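Local coordinates for protein nisin leader peptide-processing serine protease NisP (Lactococcus lactis subsp. lactis, PDB 4MZD) that processes the leader peptide of the antibiotic nisin, probably as a subtilisin-like serine endopeptidase, and can cleave its own C-terminal region, at residues Q89-I94 / V366-G371; S101-E106 / H147-A152; G206-I211 / V275-S280; S298-I303 / A310-T315. All blocks are in the same frame, centred on the assembly; numbering follows the deposited sequence.

Contact 1: Q89-I94 / V366-G371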
loop_
_atom_site.group_PDB
_atom_site.type_symbol
_atom_site.label_atom_id
_atom_site.label_comp_id
_atom_site.label_asym_id
_atom_site.label_seq_id
_atom_site.Cartn_x
_atom_site.Cartn_y
_atom_site.Cartn_z
ATOM N N GLN A 89 1.262 -5.493 -22.347
ATOM C CA GLN A 89 1.776 -6.646 -21.616
ATOM C C GLN A 89 3.219 -6.366 -21.213
ATOM O O GLN A 89 4.065 -6.139 -22.073
ATOM C CB GLN A 89 1.724 -7.893 -22.505
ATOM C CG GLN A 89 2.647 -9.013 -22.066
ATOM C CD GLN A 89 2.250 -9.598 -20.737
ATOM O OE1 GLN A 89 1.070 -9.851 -20.488
ATOM N NE2 GLN A 89 3.231 -9.813 -19.867
ATOM N N PRO A 90 3.514 -6.382 -19.903
ATOM C CA PRO A 90 4.866 -6.022 -19.466
ATOM C C PRO A 90 5.924 -7.076 -19.768
ATOM O O PRO A 90 5.644 -8.274 -19.863
ATOM C CB PRO A 90 4.710 -5.868 -17.950
ATOM C CG PRO A 90 3.574 -6.792 -17.611
ATOM C CD PRO A 90 2.623 -6.682 -18.768
ATOM N N SER A 91 7.152 -6.593 -19.911
ATOM C CA SER A 91 8.322 -7.441 -20.029
ATOM C C SER A 91 8.722 -7.983 -18.662
ATOM O O SER A 91 8.130 -7.637 -17.640
ATOM C CB SER A 91 9.490 -6.644 -20.603
ATOM O OG SER A 91 10.121 -5.877 -19.586
ATOM N N LYS A 92 9.760 -8.813 -18.649
ATOM C CA LYS A 92 10.288 -9.366 -17.408
ATOM C C LYS A 92 11.308 -8.451 -16.740
ATOM O O LYS A 92 11.844 -8.783 -15.683
ATOM C CB LYS A 92 10.904 -10.743 -17.656
ATOM C CG LYS A 92 9.897 -11.801 -18.063
ATOM C CD LYS A 92 8.789 -11.941 -17.035
ATOM C CE LYS A 92 7.978 -13.203 -17.276
ATOM N NZ LYS A 92 6.868 -13.335 -16.302
ATOM N N LYS A 93 11.584 -7.301 -17.349
ATOM C CA LYS A 93 12.598 -6.395 -16.816
ATOM C C LYS A 93 12.089 -5.535 -15.655
ATOM O O LYS A 93 12.876 -5.066 -14.835
ATOM C CB LYS A 93 13.142 -5.498 -17.927
ATOM C CG LYS A 93 13.967 -6.221 -18.967
ATOM C CD LYS A 93 14.533 -5.242 -19.983
ATOM C CE LYS A 93 15.267 -4.088 -19.307
ATOM N NZ LYS A 93 14.350 -2.999 -18.852
ATOM N N ILE A 94 10.781 -5.335 -15.587
ATOM C CA ILE A 94 10.166 -4.488 -14.573
ATOM C C ILE A 94 9.743 -5.340 -13.379
ATOM O O ILE A 94 9.333 -6.493 -13.541
ATOM C CB ILE A 94 8.938 -3.752 -15.178
ATOM C CG1 ILE A 94 8.271 -2.831 -14.160
ATOM C CG2 ILE A 94 7.913 -4.744 -15.727
ATOM C CD1 ILE A 94 9.146 -1.697 -13.691
ATOM N N VAL A 366 3.697 1.525 -16.760
ATOM C CA VAL A 366 4.172 2.758 -17.390
ATOM C C VAL A 366 5.687 2.803 -17.506
ATOM O O VAL A 366 6.243 3.185 -18.541
ATOM C CB VAL A 366 3.725 4.003 -16.561
ATOM C CG1 VAL A 366 4.433 5.267 -17.046
ATOM C CG2 VAL A 366 2.225 4.161 -16.603
ATOM N N VAL A 367 6.360 2.437 -16.424
ATOM C CA VAL A 367 7.814 2.418 -16.425
ATOM C C VAL A 367 8.314 1.511 -17.542
ATOM O O VAL A 367 9.216 1.869 -18.295
ATOM C CB VAL A 367 8.367 1.953 -15.063
ATOM C CG1 VAL A 367 9.846 1.623 -15.165
ATOM C CG2 VAL A 367 8.135 3.023 -14.003
ATOM N N ASP A 368 7.698 0.341 -17.650
ATOM C CA ASP A 368 8.082 -0.646 -18.650
ATOM C C ASP A 368 7.719 -0.194 -20.071
ATOM O O ASP A 368 8.546 -0.274 -20.981
ATOM C CB ASP A 368 7.420 -1.985 -18.311
ATOM C CG ASP A 368 8.029 -3.153 -19.059
ATOM O OD1 ASP A 368 9.220 -3.449 -18.834
ATOM O OD2 ASP A 368 7.302 -3.799 -19.845
ATOM N N LYS A 369 6.495 0.295 -20.260
ATOM C CA LYS A 369 6.033 0.682 -21.591
ATOM C C LYS A 369 6.815 1.855 -22.172
ATOM O O LYS A 369 7.187 1.842 -23.344
ATOM C CB LYS A 369 4.543 1.028 -21.571
ATOM C CG LYS A 369 4.025 1.546 -22.913
ATOM C CD LYS A 369 2.549 1.922 -22.850
ATOM C CE LYS A 369 2.080 2.599 -24.136
ATOM N NZ LYS A 369 1.945 1.639 -25.266
ATOM N N TYR A 370 7.058 2.869 -21.353
ATOM C CA TYR A 370 7.652 4.113 -21.828
ATOM C C TYR A 370 9.149 4.217 -21.537
ATOM O O TYR A 370 9.794 5.187 -21.937
ATOM C CB TYR A 370 6.905 5.317 -21.241
ATOM C CG TYR A 370 5.526 5.543 -21.835
ATOM C CD1 TYR A 370 5.383 6.110 -23.096
ATOM C CD2 TYR A 370 4.372 5.208 -21.133
ATOM C CE1 TYR A 370 4.136 6.327 -23.650
ATOM C CE2 TYR A 370 3.110 5.423 -21.682
ATOM C CZ TYR A 370 3.003 5.987 -22.945
ATOM O OH TYR A 370 1.772 6.217 -23.519
ATOM N N GLY A 371 9.707 3.213 -20.865
ATOM C CA GLY A 371 11.108 3.238 -20.484
ATOM C C GLY A 371 11.443 4.440 -19.617
ATOM O O GLY A 371 12.502 5.051 -19.771
#

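Contact 2: S101-E106 / H147-A152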
loop_
_atom_site.group_PDB
_atom_site.type_symbol
_atom_site.label_atom_id
_atom_site.label_comp_id
_atom_site.label_asym_id
_atom_site.label_seq_id
_atom_site.Cartn_x
_atom_site.Cartn_y
_atom_site.Cartn_z
ATOM N N SER A 101 3.784 -8.159 4.648
ATOM C CA SER A 101 3.916 -9.295 5.561
ATOM C C SER A 101 4.487 -10.564 4.926
ATOM O O SER A 101 4.428 -11.628 5.538
ATOM C CB SER A 101 2.583 -9.611 6.250
ATOM O OG SER A 101 1.641 -10.152 5.343
ATOM N N GLY A 102 5.052 -10.455 3.725
ATOM C CA GLY A 102 5.548 -11.618 3.015
ATOM C C GLY A 102 4.551 -12.078 1.973
ATOM O O GLY A 102 3.637 -11.339 1.604
ATOM N N ILE A 103 4.714 -13.299 1.481
ATOM C CA ILE A 103 3.792 -13.805 0.478
ATOM C C ILE A 103 3.662 -15.310 0.612
ATOM O O ILE A 103 4.564 -15.973 1.124
ATOM C CB ILE A 103 4.270 -13.438 -0.956
ATOM C CG1 ILE A 103 3.115 -13.451 -1.971
ATOM C CG2 ILE A 103 5.421 -14.346 -1.400
ATOM C CD1 ILE A 103 3.493 -12.891 -3.329
ATOM N N MET A 104 2.527 -15.832 0.164
ATOM C CA MET A 104 2.347 -17.260 -0.035
ATOM C C MET A 104 2.768 -17.562 -1.469
ATOM O O MET A 104 1.982 -17.378 -2.409
ATOM C CB MET A 104 0.887 -17.646 0.181
ATOM C CG MET A 104 0.651 -19.148 0.119
ATOM S SD MET A 104 -1.062 -19.626 -0.311
ATOM C CE MET A 104 -1.096 -21.378 0.208
ATOM N N GLU A 105 4.013 -18.004 -1.643
ATOM C CA GLU A 105 4.580 -18.143 -2.983
ATOM C C GLU A 105 3.830 -19.154 -3.837
ATOM O O GLU A 105 3.813 -19.050 -5.065
ATOM C CB GLU A 105 6.064 -18.522 -2.929
ATOM C CG GLU A 105 6.993 -17.409 -2.468
ATOM C CD GLU A 105 8.449 -17.782 -2.645
ATOM O OE1 GLU A 105 8.902 -18.710 -1.949
ATOM O OE2 GLU A 105 9.137 -17.167 -3.488
ATOM N N GLU A 106 3.221 -20.139 -3.187
ATOM C CA GLU A 106 2.562 -21.211 -3.908
ATOM C C GLU A 106 1.116 -20.880 -4.284
ATOM O O GLU A 106 0.427 -21.720 -4.849
ATOM C CB GLU A 106 2.650 -22.521 -3.114
ATOM C CG GLU A 106 1.811 -22.561 -1.848
ATOM C CD GLU A 106 2.558 -22.126 -0.591
ATOM O OE1 GLU A 106 2.221 -22.659 0.489
ATOM O OE2 GLU A 106 3.459 -21.253 -0.664
ATOM N N HIS A 147 -2.008 -10.478 4.777
ATOM C CA HIS A 147 -2.029 -9.140 4.217
ATOM C C HIS A 147 -1.130 -9.007 2.985
ATOM O O HIS A 147 -1.538 -8.463 1.959
ATOM C CB HIS A 147 -1.626 -8.132 5.292
ATOM C CG HIS A 147 -1.868 -6.716 4.898
ATOM N ND1 HIS A 147 -0.890 -5.924 4.341
ATOM C CD2 HIS A 147 -2.982 -5.951 4.963
ATOM C CE1 HIS A 147 -1.387 -4.727 4.091
ATOM N NE2 HIS A 147 -2.657 -4.719 4.454
ATOM N N GLY A 148 0.100 -9.504 3.082
ATOM C CA GLY A 148 1.038 -9.380 1.981
ATOM C C GLY A 148 0.585 -10.115 0.734
ATOM O O GLY A 148 0.822 -9.669 -0.392
ATOM N N THR A 149 -0.045 -11.265 0.929
ATOM C CA THR A 149 -0.571 -12.041 -0.187
ATOM C C THR A 149 -1.763 -11.323 -0.824
ATOM O O THR A 149 -1.929 -11.324 -2.057
ATOM C CB THR A 149 -0.944 -13.464 0.281
ATOM O OG1 THR A 149 0.222 -14.098 0.821
ATOM C CG2 THR A 149 -1.488 -14.315 -0.858
ATOM N N GLU A 150 -2.577 -10.688 0.017
ATOM C CA GLU A 150 -3.740 -9.926 -0.427
ATOM C C GLU A 150 -3.308 -8.708 -1.254
ATOM O O GLU A 150 -3.899 -8.414 -2.304
ATOM C CB GLU A 150 -4.583 -9.535 0.794
ATOM C CG GLU A 150 -5.225 -10.746 1.465
ATOM C CD GLU A 150 -5.552 -10.566 2.932
ATOM O OE1 GLU A 150 -5.433 -9.443 3.461
ATOM O OE2 GLU A 150 -5.935 -11.581 3.559
ATOM N N VAL A 151 -2.269 -8.023 -0.788
ATOM C CA VAL A 151 -1.694 -6.899 -1.509
ATOM C C VAL A 151 -1.071 -7.372 -2.832
ATOM O O VAL A 151 -1.291 -6.763 -3.884
ATOM C CB VAL A 151 -0.640 -6.191 -0.630
ATOM C CG1 VAL A 151 0.198 -5.211 -1.437
ATOM C CG2 VAL A 151 -1.324 -5.487 0.532
ATOM N N ALA A 152 -0.309 -8.466 -2.786
ATOM C CA ALA A 152 0.339 -8.965 -3.998
ATOM C C ALA A 152 -0.666 -9.279 -5.099
ATOM O O ALA A 152 -0.412 -8.983 -6.268
ATOM C CB ALA A 152 1.182 -10.185 -3.694
HETATM O O HOH W 1 3.764 -9.499 -0.441
#

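Contact 3: G206-I211 / V275-S280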
loop_
_atom_site.group_PDB
_atom_site.type_symbol
_atom_site.label_atom_id
_atom_site.label_comp_id
_atom_site.label_asym_id
_atom_site.label_seq_id
_atom_site.Cartn_x
_atom_site.Cartn_y
_atom_site.Cartn_z
ATOM N N GLY A 206 2.044 1.952 7.475
ATOM C CA GLY A 206 2.527 3.259 7.872
ATOM C C GLY A 206 2.340 3.527 9.345
ATOM O O GLY A 206 1.991 2.636 10.121
ATOM N N GLN A 207 2.587 4.774 9.732
ATOM C CA GLN A 207 2.484 5.189 11.122
ATOM C C GLN A 207 2.397 6.707 11.174
ATOM O O GLN A 207 2.873 7.405 10.267
ATOM C CB GLN A 207 3.715 4.744 11.914
ATOM C CG GLN A 207 4.982 5.446 11.456
ATOM C CD GLN A 207 6.263 4.839 12.005
ATOM O OE1 GLN A 207 7.101 4.380 11.245
ATOM N NE2 GLN A 207 6.428 4.856 13.317
ATOM N N TYR A 208 1.815 7.225 12.249
ATOM C CA TYR A 208 1.802 8.667 12.462
ATOM C C TYR A 208 3.001 9.091 13.298
ATOM O O TYR A 208 3.295 8.492 14.345
ATOM C CB TYR A 208 0.498 9.124 13.134
ATOM C CG TYR A 208 -0.710 8.720 12.335
ATOM C CD1 TYR A 208 -0.943 9.264 11.078
ATOM C CD2 TYR A 208 -1.592 7.764 12.809
ATOM C CE1 TYR A 208 -2.022 8.868 10.315
ATOM C CE2 TYR A 208 -2.682 7.363 12.052
ATOM C CZ TYR A 208 -2.890 7.923 10.808
ATOM O OH TYR A 208 -3.962 7.534 10.038
ATOM N N LEU A 209 3.684 10.130 12.827
ATOM C CA LEU A 209 4.846 10.689 13.510
ATOM C C LEU A 209 4.557 12.137 13.883
ATOM O O LEU A 209 4.104 12.914 13.041
ATOM C CB LEU A 209 6.063 10.649 12.586
ATOM C CG LEU A 209 6.478 9.266 12.072
ATOM C CD1 LEU A 209 7.625 9.390 11.090
ATOM C CD2 LEU A 209 6.862 8.347 13.221
ATOM N N MET A 210 4.821 12.500 15.138
ATOM C CA MET A 210 4.754 13.900 15.546
ATOM C C MET A 210 6.187 14.409 15.510
ATOM O O MET A 210 7.020 13.989 16.317
ATOM C CB MET A 210 4.139 14.043 16.943
ATOM C CG MET A 210 3.676 15.477 17.277
ATOM S SD MET A 210 2.830 15.716 18.917
ATOM C CE MET A 210 4.269 15.668 20.009
ATOM N N ILE A 211 6.480 15.285 14.553
ATOM C CA ILE A 211 7.868 15.608 14.232
ATOM C C ILE A 211 8.341 16.940 14.810
ATOM O O ILE A 211 9.486 17.333 14.605
ATOM C CB ILE A 211 8.140 15.554 12.710
ATOM C CG1 ILE A 211 7.300 16.587 11.952
ATOM C CG2 ILE A 211 7.864 14.161 12.189
ATOM C CD1 ILE A 211 7.723 16.770 10.500
ATOM N N VAL A 275 1.969 16.694 12.932
ATOM C CA VAL A 275 1.773 15.264 12.748
ATOM C C VAL A 275 1.762 14.942 11.263
ATOM O O VAL A 275 1.137 15.649 10.466
ATOM C CB VAL A 275 0.444 14.799 13.369
ATOM C CG1 VAL A 275 0.305 13.284 13.242
ATOM C CG2 VAL A 275 0.366 15.224 14.826
ATOM N N VAL A 276 2.474 13.877 10.903
ATOM C CA VAL A 276 2.483 13.379 9.532
ATOM C C VAL A 276 2.132 11.891 9.493
ATOM O O VAL A 276 2.345 11.161 10.466
ATOM C CB VAL A 276 3.843 13.626 8.841
ATOM C CG1 VAL A 276 4.166 15.112 8.830
ATOM C CG2 VAL A 276 4.954 12.846 9.530
ATOM N N ASP A 277 1.582 11.476 8.355
ATOM C CA ASP A 277 1.265 10.090 8.022
ATOM C C ASP A 277 2.458 9.615 7.188
ATOM O O ASP A 277 2.648 10.062 6.055
ATOM C CB ASP A 277 -0.052 10.092 7.221
ATOM C CG ASP A 277 -0.663 8.710 7.030
ATOM O OD1 ASP A 277 0.042 7.703 7.248
ATOM O OD2 ASP A 277 -1.852 8.647 6.631
ATOM N N ALA A 278 3.299 8.769 7.780
ATOM C CA ALA A 278 4.564 8.353 7.167
ATOM C C ALA A 278 4.569 6.872 6.766
ATOM O O ALA A 278 4.054 6.033 7.499
ATOM C CB ALA A 278 5.709 8.633 8.128
ATOM N N PRO A 279 5.215 6.530 5.634
ATOM C CA PRO A 279 6.041 7.401 4.778
ATOM C C PRO A 279 5.313 8.106 3.627
ATOM O O PRO A 279 5.978 8.671 2.761
ATOM C CB PRO A 279 7.073 6.426 4.209
ATOM C CG PRO A 279 6.308 5.134 4.098
ATOM C CD PRO A 279 5.419 5.104 5.317
ATOM N N SER A 280 3.986 8.113 3.622
ATOM C CA SER A 280 3.268 8.728 2.505
ATOM C C SER A 280 3.460 10.248 2.409
ATOM O O SER A 280 3.263 10.820 1.342
ATOM C CB SER A 280 1.776 8.387 2.544
ATOM O OG SER A 280 1.136 9.013 3.640
#

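Contact 4: S298-I303 / A310-T315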
loop_
_atom_site.group_PDB
_atom_site.type_symbol
_atom_site.label_atom_id
_atom_site.label_comp_id
_atom_site.label_asym_id
_atom_site.label_seq_id
_atom_site.Cartn_x
_atom_site.Cartn_y
_atom_site.Cartn_z
ATOM N N SER A 298 -13.435 6.629 0.469
ATOM C CA SER A 298 -13.903 5.619 1.409
ATOM C C SER A 298 -14.134 6.222 2.782
ATOM O O SER A 298 -13.354 7.062 3.233
ATOM C CB SER A 298 -12.862 4.508 1.543
ATOM O OG SER A 298 -12.544 3.938 0.285
ATOM N N ASP A 299 -15.179 5.769 3.466
ATOM C CA ASP A 299 -15.459 6.278 4.800
ATOM C C ASP A 299 -14.240 6.238 5.715
ATOM O O ASP A 299 -14.014 7.164 6.496
ATOM C CB ASP A 299 -16.646 5.550 5.454
ATOM C CG ASP A 299 -16.370 4.077 5.727
ATOM O OD1 ASP A 299 -15.830 3.392 4.833
ATOM O OD2 ASP A 299 -16.726 3.602 6.831
ATOM N N PHE A 300 -13.455 5.166 5.624
ATOM C CA PHE A 300 -12.292 5.003 6.495
ATOM C C PHE A 300 -11.039 5.750 6.025
ATOM O O PHE A 300 -10.083 5.869 6.787
ATOM C CB PHE A 300 -11.930 3.521 6.655
ATOM C CG PHE A 300 -11.762 2.797 5.347
ATOM C CD1 PHE A 300 -10.632 2.989 4.562
ATOM C CD2 PHE A 300 -12.747 1.928 4.891
ATOM C CE1 PHE A 300 -10.487 2.339 3.351
ATOM C CE2 PHE A 300 -12.605 1.273 3.679
ATOM C CZ PHE A 300 -11.485 1.485 2.907
ATOM N N SER A 301 -11.000 6.207 4.777
ATOM C CA SER A 301 -9.735 6.695 4.231
ATOM C C SER A 301 -9.330 8.057 4.774
ATOM O O SER A 301 -10.153 8.971 4.883
ATOM C CB SER A 301 -9.791 6.775 2.709
ATOM O OG SER A 301 -8.529 7.170 2.185
ATOM N N ASN A 302 -8.051 8.200 5.093
ATOM C CA ASN A 302 -7.510 9.528 5.283
ATOM C C ASN A 302 -7.611 10.293 3.968
ATOM O O ASN A 302 -7.751 9.708 2.884
ATOM C CB ASN A 302 -6.054 9.456 5.728
ATOM C CG ASN A 302 -5.889 9.004 7.169
ATOM O OD1 ASN A 302 -6.854 8.674 7.863
ATOM N ND2 ASN A 302 -4.648 9.000 7.630
ATOM N N ILE A 303 -7.532 11.611 4.075
ATOM C CA ILE A 303 -7.675 12.488 2.929
ATOM C C ILE A 303 -6.422 13.339 2.796
ATOM O O ILE A 303 -5.989 13.968 3.764
ATOM C CB ILE A 303 -8.910 13.415 3.080
ATOM C CG1 ILE A 303 -10.180 12.606 3.371
ATOM C CG2 ILE A 303 -9.078 14.302 1.850
ATOM C CD1 ILE A 303 -10.495 12.466 4.850
ATOM N N ALA A 310 -7.653 5.188 -5.254
ATOM C CA ALA A 310 -8.044 4.013 -6.021
ATOM C C ALA A 310 -8.955 3.148 -5.153
ATOM O O ALA A 310 -9.051 3.354 -3.942
ATOM C CB ALA A 310 -6.815 3.243 -6.486
ATOM N N PRO A 311 -9.655 2.181 -5.764
ATOM C CA PRO A 311 -10.652 1.441 -4.977
ATOM C C PRO A 311 -10.089 0.677 -3.777
ATOM O O PRO A 311 -9.201 -0.169 -3.926
ATOM C CB PRO A 311 -11.276 0.497 -6.010
ATOM C CG PRO A 311 -11.162 1.267 -7.292
ATOM C CD PRO A 311 -9.803 1.923 -7.207
ATOM N N ALA A 312 -10.661 0.980 -2.611
ATOM C CA ALA A 312 -10.305 0.396 -1.324
ATOM C C ALA A 312 -11.516 -0.198 -0.611
ATOM O O ALA A 312 -11.356 -0.906 0.376
ATOM C CB ALA A 312 -9.659 1.440 -0.431
ATOM N N GLY A 313 -12.719 0.130 -1.082
ATOM C CA GLY A 313 -13.944 -0.350 -0.466
ATOM C C GLY A 313 -14.534 0.615 0.549
ATOM O O GLY A 313 -14.208 1.809 0.577
ATOM N N THR A 314 -15.430 0.088 1.378
ATOM C CA THR A 314 -16.120 0.896 2.370
ATOM C C THR A 314 -16.531 0.052 3.560
ATOM O O THR A 314 -16.864 -1.134 3.420
ATOM C CB THR A 314 -17.374 1.565 1.770
ATOM O OG1 THR A 314 -18.019 2.342 2.781
ATOM C CG2 THR A 314 -18.368 0.541 1.260
ATOM N N THR A 315 -16.517 0.674 4.734
ATOM C CA THR A 315 -17.080 0.060 5.933
ATOM C C THR A 315 -18.375 0.744 6.381
ATOM O O THR A 315 -18.891 0.462 7.459
ATOM C CB THR A 315 -16.068 -0.007 7.111
ATOM O OG1 THR A 315 -15.418 1.259 7.285
ATOM C CG2 THR A 315 -15.008 -1.058 6.844
HETATM O O HOH W 2 -17.421 4.796 1.835
#

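Contact 1: Q89-I94 / V366-G371
Asp368, near the end of helix 356-370, turns its carboxylate to the 89-94 loop and takes two hydrogen bonds from one residue, Ser91. Ser91 OG donates to Asp368 OD1 at 2.7 Å, meeting the syn lone pair of that oxygen. Ser91 N donates to Asp368 OD2 at 2.8 Å along an almost straight path, but it comes from above the carboxylate plane, 36° out of it. With one bond near the plane and one above it, the rotation of the carboxylate is fixed. OD2 has a further hydrogen-bond partner in the Tyr88 hydroxyl.

The Ser91 side chain folds back between its own N and carbonyl carbon (chi1 81°), where OG serves twice: besides meeting OD1 it accepts from Lys93 N at 3.0 Å, which closes an ST turn. Ile94 supplies the apolar half of the contact. Its two branches part company: CG2 lies beside Asp368 OD1 at 3.6 Å, while CG1 runs anti to the backbone N (chi1 -179°) and carries CD1 to Val367 CG1 at 3.7 Å.

Thus the loop between helix 83-87 and strand 95-100 lies along helix 356-370, where Pro90 also touches Leu365 and Ile94 touches Ala364; Val367 faces Leu378 of helix 375-384 as well.

Contact 2: S101-E106 / H147-A152
Ser101 and Gly148 bring their CA atoms to 4.6 Å, and Ile103 and Thr149 come almost as close, where the loop after strand 95-100 passes the first turn of helix 147-156. Such proximity rests on Gly148, whose bare CA meets Gly102 O at 3.3 Å in a CA-H...O contact (139° at the hydrogen). The backbone angles of Gly102 would jam any side chain against the carbonyl O of Ser101.

Two hydroxyls then accept backbone N-H groups across the gap. Ser101 OG takes Gly148 N at 2.8 Å (149°), and Thr149 OG1 takes Met104 N at 3.0 Å. Thr149 OG1 stands beside its own backbone N (chi1 -59°), which turns it to the loop. Both hydroxyls are also hydrogen-bonded to the Asp143 carboxylate, one on each oxygen, so a single second-shell acid ties them together. Beyond them, Ile103 CD1 rests on Ala152 CB at 3.6 Å.

His147 points its ring away from this loop: ND1 bonds Asp100, and NE2 reaches Ser353 and the terminal carboxylate of Arg488. This is the subtilase charge-relay geometry, consistent with the predicted triad, with the aspartate closing a strand and the histidine opening a helix.

Contact 3: G206-I211 / V275-S280
Asp277 OD2, 3.7 Å from Tyr208 CE1 across the strand pair, is gripped by two donors from other loops, Gly247 N and Asn302 ND2. Tyr208 and Asp277 face each other in an antiparallel ladder between strands 200-210 and 275-278, which departs from the parallel pairing at the core of the subtilase sheet. Gln207 with Ala278 and Leu209 with Val276 are hydrogen-bonded pairs, each closed by two backbone bonds; Ala278 N to Gln207 O, for instance, measures 2.9 Å. Tyr208 with Asp277 and Met210 with Val275 are the non-hydrogen-bonded pairs between and beside them.

Tyr208 crosses Asp277 at a slant, its ring plane 56° from the carboxylate, and CE1 comes to 3.6 Å from Asp277 CG. The phenol OH is hydrogen-bonded to Asp249. Asp277 OD1 forms a salt bridge with Arg488, which also makes a cation-pi contact with the Tyr208 ring. Since strand 486-487 pairs antiparallel with strand 200-210, this is consistent with the C-terminal arginine occupying a specificity pocket as a cleavage product would.

Further along that face Met210 CG touches Val275 CG2 at 4.1 Å, and helix 256-264 covers both. The other face carries Leu209 under helix 222-238; with CG beside the backbone N (chi1 -59°), Leu209 CD1 reaches Ala278 CB at 3.6 Å.

Contact 4: S298-I303 / A310-T315
Asp299 holds Thr315 with both carboxylate oxygens. Asp299 OD1 accepts Thr315 N at 2.8 Å, while OD2 accepts Thr315 OG1 at 2.7 Å. Asp299 CG sits between its backbone N and carbonyl carbon (chi1 65°), which points the carboxylate at Thr315. Each donor arrives on the syn side and somewhat out of the carboxylate plane, by 26° and 18°. Next to it, Ser298 OG donates to Gly313 O at 2.7 Å, in the plane of that carbonyl.

The Phe300 ring packs against the same segment. Its edge meets Ala312 O, 3.5 Å from CZ, and Thr315 OG1, 3.6 Å from CD2; Ser298 CB lies over one face.

What presents these three consecutive side chains is a type I beta turn, Ser298 to Ser301, in the loop joining the parallel strands 286-291 and 308-311 of the subtilase sheet. A water 2.7 Å from Thr314 OG1 accepts from Asp299 N, and Thr314 OG1 also accepts a hydrogen bond from Ala316 N. Thr315 sits at the N-cap position of helix 316-328, whose N-terminus would probably favour the ionised form of Asp299.

Farther out, Tyr350 meets the Phe300 ring, and Ser301 OG is hydrogen-bonded to Gly290 N.

Contact 1 closes a chain loop that encloses the other three, yet lies at the surface: its centre is about 22 Å from that of contact 2 and about 32 Å from that of contact 3. Contact 2 supplies His147 of the predicted triad. Contacts 3 and 4 also lie near the site, with the Ala312 side chain about 7 Å, and Gly206 about 10 Å, from the side chain of Ser353. Those two contacts touch directly: Asn302 ND2 probably bonds Tyr208 OH at 2.9 Å and Asp277 OD2 at 3.0 Å. Arg488 spans contacts 2 and 3, although the nearest atoms of these contacts remain about 8 Å apart.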